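PDB 4GL8: oligopeptide ABC transporter OppAIV from Borrelia burgdorferi B31, which probably binds oligopeptides on the outer side of the cytoplasmic membrane and delivers them to an ABC transporter for uptake. Local coordinates for residues Val129-Ser134 with Gly429-Pro434; Lys133-Asn138 with Pro171-Met176. One frame throughout, in Å; residues are numbered along the deposited sequence.

Contact 1. Residues Val129-Ser134 with Gly429-Pro434; sequences VNMIKS and GDYADP
At the peptide-binding site of this OppA-type binding protein, Met131 of helix 129-135 reaches the loop that follows strand 422-428 and meets Asp430 and Tyr431 with a single methyl group. No hydrogen bond crosses the interface, and the nearest CA atoms, of Met131 and Asp430, are 10.1 Å apart. The methionine spans this gap because its chain leaves the helix stretched out, with CG opposite the backbone N (chi1 178°), and bends at the thioether (chi3 -67°). Just beyond Tyr431 the loop folds into an inverse gamma turn centred on Ala432, closed by Asp433 N to Tyr431 O at 2.9 Å. Of the Asp430 carboxylate, OD1 is turned to the bound peptide and is hydrogen-bonded to its backbone, which makes Met131 a second-shell neighbour of a peptide-binding residue. The other oxygen, OD2, lies 3.9 Å from Met131 CE, a van der Waals contact of the methyl with one carboxylate oxygen. Tyr172 meets the Tyr431 ring with its plane almost parallel, while the bend in the methionine chain brings the same methyl to the edge of that ring, near its plane, with Met131 CE 4.1 Å from Tyr431 CE1.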
# COMPACT_ATOMS: atom_id res chain seq x y z
N VAL A 129 4.37 -12.41 2.14
CA VAL A 129 5.24 -13.20 3.00
C VAL A 129 6.73 -12.79 2.91
O VAL A 129 7.47 -12.95 3.88
CB VAL A 129 5.06 -14.71 2.71
CG1 VAL A 129 5.74 -15.12 1.40
CG2 VAL A 129 5.57 -15.52 3.89
N ASN A 130 7.18 -12.29 1.76
CA ASN A 130 8.59 -11.86 1.64
C ASN A 130 9.01 -10.74 2.58
O ASN A 130 10.16 -10.67 3.00
CB ASN A 130 8.93 -11.46 0.21
CG ASN A 130 9.21 -12.67 -0.64
OD1 ASN A 130 9.29 -13.79 -0.13
ND2 ASN A 130 9.39 -12.46 -1.92
N MET A 131 8.06 -9.89 2.94
CA MET A 131 8.31 -8.87 3.94
C MET A 131 8.68 -9.47 5.32
O MET A 131 9.63 -9.01 5.97
CB MET A 131 7.10 -7.98 4.04
CG MET A 131 7.24 -6.89 5.09
SD MET A 131 5.96 -5.65 4.89
CE MET A 131 6.46 -4.97 3.34
N ILE A 132 7.98 -10.51 5.74
CA ILE A 132 8.33 -11.21 6.96
C ILE A 132 9.69 -11.92 6.88
O ILE A 132 10.47 -11.83 7.81
CB ILE A 132 7.27 -12.26 7.37
CG1 ILE A 132 5.89 -11.66 7.42
CG2 ILE A 132 7.58 -12.82 8.75
CD1 ILE A 132 5.83 -10.41 8.28
N LYS A 133 9.93 -12.63 5.78
CA LYS A 133 11.16 -13.39 5.57
C LYS A 133 12.42 -12.53 5.50
O LYS A 133 13.49 -12.95 5.94
CB LYS A 133 11.05 -14.20 4.27
CG LYS A 133 9.99 -15.29 4.33
CD LYS A 133 9.47 -15.76 2.98
CE LYS A 133 10.56 -16.28 2.08
NZ LYS A 133 10.05 -16.43 0.69
N SER A 134 12.30 -11.34 4.96
CA SER A 134 13.45 -10.45 4.86
C SER A 134 13.80 -9.79 6.20
O SER A 134 14.88 -9.26 6.34
CB SER A 134 13.22 -9.37 3.77
OG SER A 134 12.23 -8.43 4.17
N GLY A 429 3.54 3.33 0.39
CA GLY A 429 4.53 2.92 1.39
C GLY A 429 3.92 2.22 2.58
O GLY A 429 2.88 2.64 3.11
N ASP A 430 4.54 1.12 2.96
CA ASP A 430 4.08 0.30 4.06
C ASP A 430 4.81 0.66 5.34
O ASP A 430 4.41 0.20 6.39
CB ASP A 430 4.30 -1.18 3.73
CG ASP A 430 3.52 -1.64 2.48
OD1 ASP A 430 2.34 -1.22 2.31
OD2 ASP A 430 4.08 -2.43 1.69
N TYR A 431 5.89 1.43 5.25
CA TYR A 431 6.65 1.87 6.41
C TYR A 431 7.52 3.05 6.03
O TYR A 431 7.72 3.29 4.85
CB TYR A 431 7.47 0.71 7.03
CG TYR A 431 8.38 -0.05 6.07
CD1 TYR A 431 7.95 -1.21 5.43
CD2 TYR A 431 9.67 0.37 5.83
CE1 TYR A 431 8.79 -1.89 4.57
CE2 TYR A 431 10.52 -0.31 4.96
CZ TYR A 431 10.07 -1.43 4.33
OH TYR A 431 10.94 -2.07 3.46
N ALA A 432 8.05 3.76 7.02
CA ALA A 432 8.68 5.06 6.81
C ALA A 432 10.17 4.94 6.40
O ALA A 432 11.04 5.38 7.10
CB ALA A 432 8.55 5.88 8.09
N ASP A 433 10.44 4.31 5.27
CA ASP A 433 11.82 4.17 4.77
C ASP A 433 11.76 3.89 3.26
O ASP A 433 10.89 3.14 2.82
CB ASP A 433 12.55 3.06 5.52
CG ASP A 433 13.99 2.87 5.06
OD1 ASP A 433 14.89 3.42 5.72
OD2 ASP A 433 14.22 2.18 4.03
N PRO A 434 12.64 4.50 2.47
CA PRO A 434 12.62 4.26 1.04
C PRO A 434 12.63 2.77 0.62
O PRO A 434 12.20 2.45 -0.48
CB PRO A 434 13.88 4.97 0.56
CG PRO A 434 14.77 4.98 1.76
CD PRO A 434 13.81 5.30 2.85

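Contact 2. Residues Lys133-Asn138 with Pro171-Met176; sequences KSVIKN and PYFLDM
Val135, at the end of helix 129-135, divides its two methyl groups between Phe173 and Met176, neighbours one turn apart on the short helix 173-176. The tight part is here: Val135 CG2 presses on the Met176 thioether methyl, with CE at 3.3 Å, closer than carbon atoms usually pack, while Met176 SD follows at 3.6 Å. CG1 rests obliquely against the phenylalanine ring, 3.5 Å from Phe173 CE1. With CG1 opposite the backbone N (chi1 162°), that methyl faces the ring and CG2 the methionine, whose extended chain runs past the valine in the opposite direction. Packing slackens on both flanks. Ile136 CG1 stops 5.0 Å short of Phe173 CE1, and its side chain packs instead on Ile164 of strand 161-165; partly exposed Ser134 also stays clear of the second helix, its hydroxyl turned back to its own helix. Tyr91 meets the Phe173 ring edge-to-face, and Leu166 packs on both Val135 and Phe173. This small apolar cluster, set between two short helices and the antiparallel sheet that includes strands 90-95 and 161-165, is consistent with the additional domain that marks OppA-like solute-binding proteins.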
# COMPACT_ATOMS: atom_id res chain seq x y z
N LYS A 133 9.93 -12.63 5.78
CA LYS A 133 11.16 -13.39 5.57
C LYS A 133 12.42 -12.53 5.50
O LYS A 133 13.49 -12.95 5.94
CB LYS A 133 11.05 -14.20 4.27
CG LYS A 133 9.99 -15.29 4.33
CD LYS A 133 9.47 -15.76 2.98
CE LYS A 133 10.56 -16.28 2.08
NZ LYS A 133 10.05 -16.43 0.69
N SER A 134 12.30 -11.34 4.96
CA SER A 134 13.45 -10.45 4.86
C SER A 134 13.80 -9.79 6.20
O SER A 134 14.88 -9.26 6.34
CB SER A 134 13.22 -9.37 3.77
OG SER A 134 12.23 -8.43 4.17
N VAL A 135 12.91 -9.85 7.19
CA VAL A 135 13.07 -9.12 8.46
C VAL A 135 13.46 -10.04 9.62
O VAL A 135 14.43 -9.78 10.34
CB VAL A 135 11.74 -8.40 8.79
CG1 VAL A 135 11.63 -7.99 10.23
CG2 VAL A 135 11.59 -7.18 7.90
N ILE A 136 12.70 -11.10 9.80
CA ILE A 136 12.78 -11.91 11.01
C ILE A 136 13.79 -13.07 10.86
O ILE A 136 13.87 -13.73 9.79
CB ILE A 136 11.38 -12.42 11.37
CG1 ILE A 136 10.53 -11.23 11.82
CG2 ILE A 136 11.43 -13.47 12.45
CD1 ILE A 136 9.10 -11.62 12.13
N LYS A 137 14.58 -13.27 11.92
CA LYS A 137 15.63 -14.27 11.94
C LYS A 137 15.05 -15.64 11.71
O LYS A 137 14.10 -16.05 12.36
CB LYS A 137 16.40 -14.29 13.27
N ASN A 138 15.67 -16.35 10.78
CA ASN A 138 15.26 -17.68 10.38
C ASN A 138 13.86 -17.82 9.79
O ASN A 138 13.40 -18.93 9.60
CB ASN A 138 15.43 -18.68 11.54
CG ASN A 138 16.89 -18.91 11.90
OD1 ASN A 138 17.79 -18.78 11.07
ND2 ASN A 138 17.13 -19.27 13.16
N PRO A 171 16.10 0.13 11.71
CA PRO A 171 15.52 1.25 12.45
C PRO A 171 14.05 1.47 12.15
O PRO A 171 13.34 1.99 13.00
CB PRO A 171 16.34 2.47 11.97
CG PRO A 171 17.59 1.89 11.38
CD PRO A 171 17.14 0.60 10.76
N TYR A 172 13.59 1.06 10.97
CA TYR A 172 12.17 1.15 10.62
C TYR A 172 11.33 -0.09 10.99
O TYR A 172 10.16 -0.16 10.67
CB TYR A 172 12.02 1.44 9.12
CG TYR A 172 12.86 0.56 8.26
CD1 TYR A 172 14.14 0.94 7.91
CD2 TYR A 172 12.39 -0.68 7.82
CE1 TYR A 172 14.94 0.12 7.13
CE2 TYR A 172 13.17 -1.49 7.02
CZ TYR A 172 14.45 -1.08 6.68
OH TYR A 172 15.26 -1.87 5.92
N PHE A 173 11.91 -1.08 11.64
CA PHE A 173 11.10 -2.26 12.06
C PHE A 173 9.83 -1.90 12.88
O PHE A 173 8.72 -2.39 12.60
CB PHE A 173 11.95 -3.23 12.86
CG PHE A 173 11.19 -4.43 13.34
CD1 PHE A 173 10.60 -5.29 12.43
CD2 PHE A 173 11.06 -4.69 14.69
CE1 PHE A 173 9.90 -6.40 12.86
CE2 PHE A 173 10.36 -5.79 15.13
CZ PHE A 173 9.79 -6.66 14.20
N LEU A 174 9.96 -1.07 13.90
CA LEU A 174 8.78 -0.71 14.67
C LEU A 174 7.64 -0.15 13.78
O LEU A 174 6.47 -0.52 13.93
CB LEU A 174 9.13 0.29 15.80
CG LEU A 174 10.14 -0.19 16.85
CD1 LEU A 174 10.65 0.92 17.76
CD2 LEU A 174 9.53 -1.30 17.69
N ASP A 175 7.97 0.71 12.84
CA ASP A 175 6.94 1.33 12.02
C ASP A 175 6.28 0.29 11.10
O ASP A 175 5.10 0.36 10.77
CB ASP A 175 7.54 2.49 11.23
CG ASP A 175 6.50 3.33 10.59
OD1 ASP A 175 5.71 3.94 11.33
OD2 ASP A 175 6.46 3.36 9.36
N MET A 176 7.06 -0.73 10.78
CA MET A 176 6.70 -1.87 9.97
C MET A 176 5.63 -2.74 10.63
O MET A 176 4.79 -3.35 9.94
CB MET A 176 8.01 -2.64 9.78
CG MET A 176 8.08 -3.72 8.77
SD MET A 176 9.85 -4.03 8.47
CE MET A 176 9.60 -4.76 6.87

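From the N terminus, the chain lays down three strands of the five-stranded antiparallel sheet (65-67, 74-84 and 90-95) and reaches helix 129-135, where both contacts begin and share Lys133 and Ser134. Contact 2 closes the shorter loop, 32 residues that include strands 154-158 and 161-165, when the chain returns at helix 173-176. Contact 1 closes only after 294 residues, at the loop between strand 422-428 and helix 435-438, so the shorter closure lies within the longer one. The partner segments meet directly: Ala432 N lies 2.9 Å from Asp175 OD2, a probable hydrogen bond. Three regions thus converge, tying the region packed on the five-stranded sheet to the loop whose Asp430 hydrogen-bonds to the bound peptide.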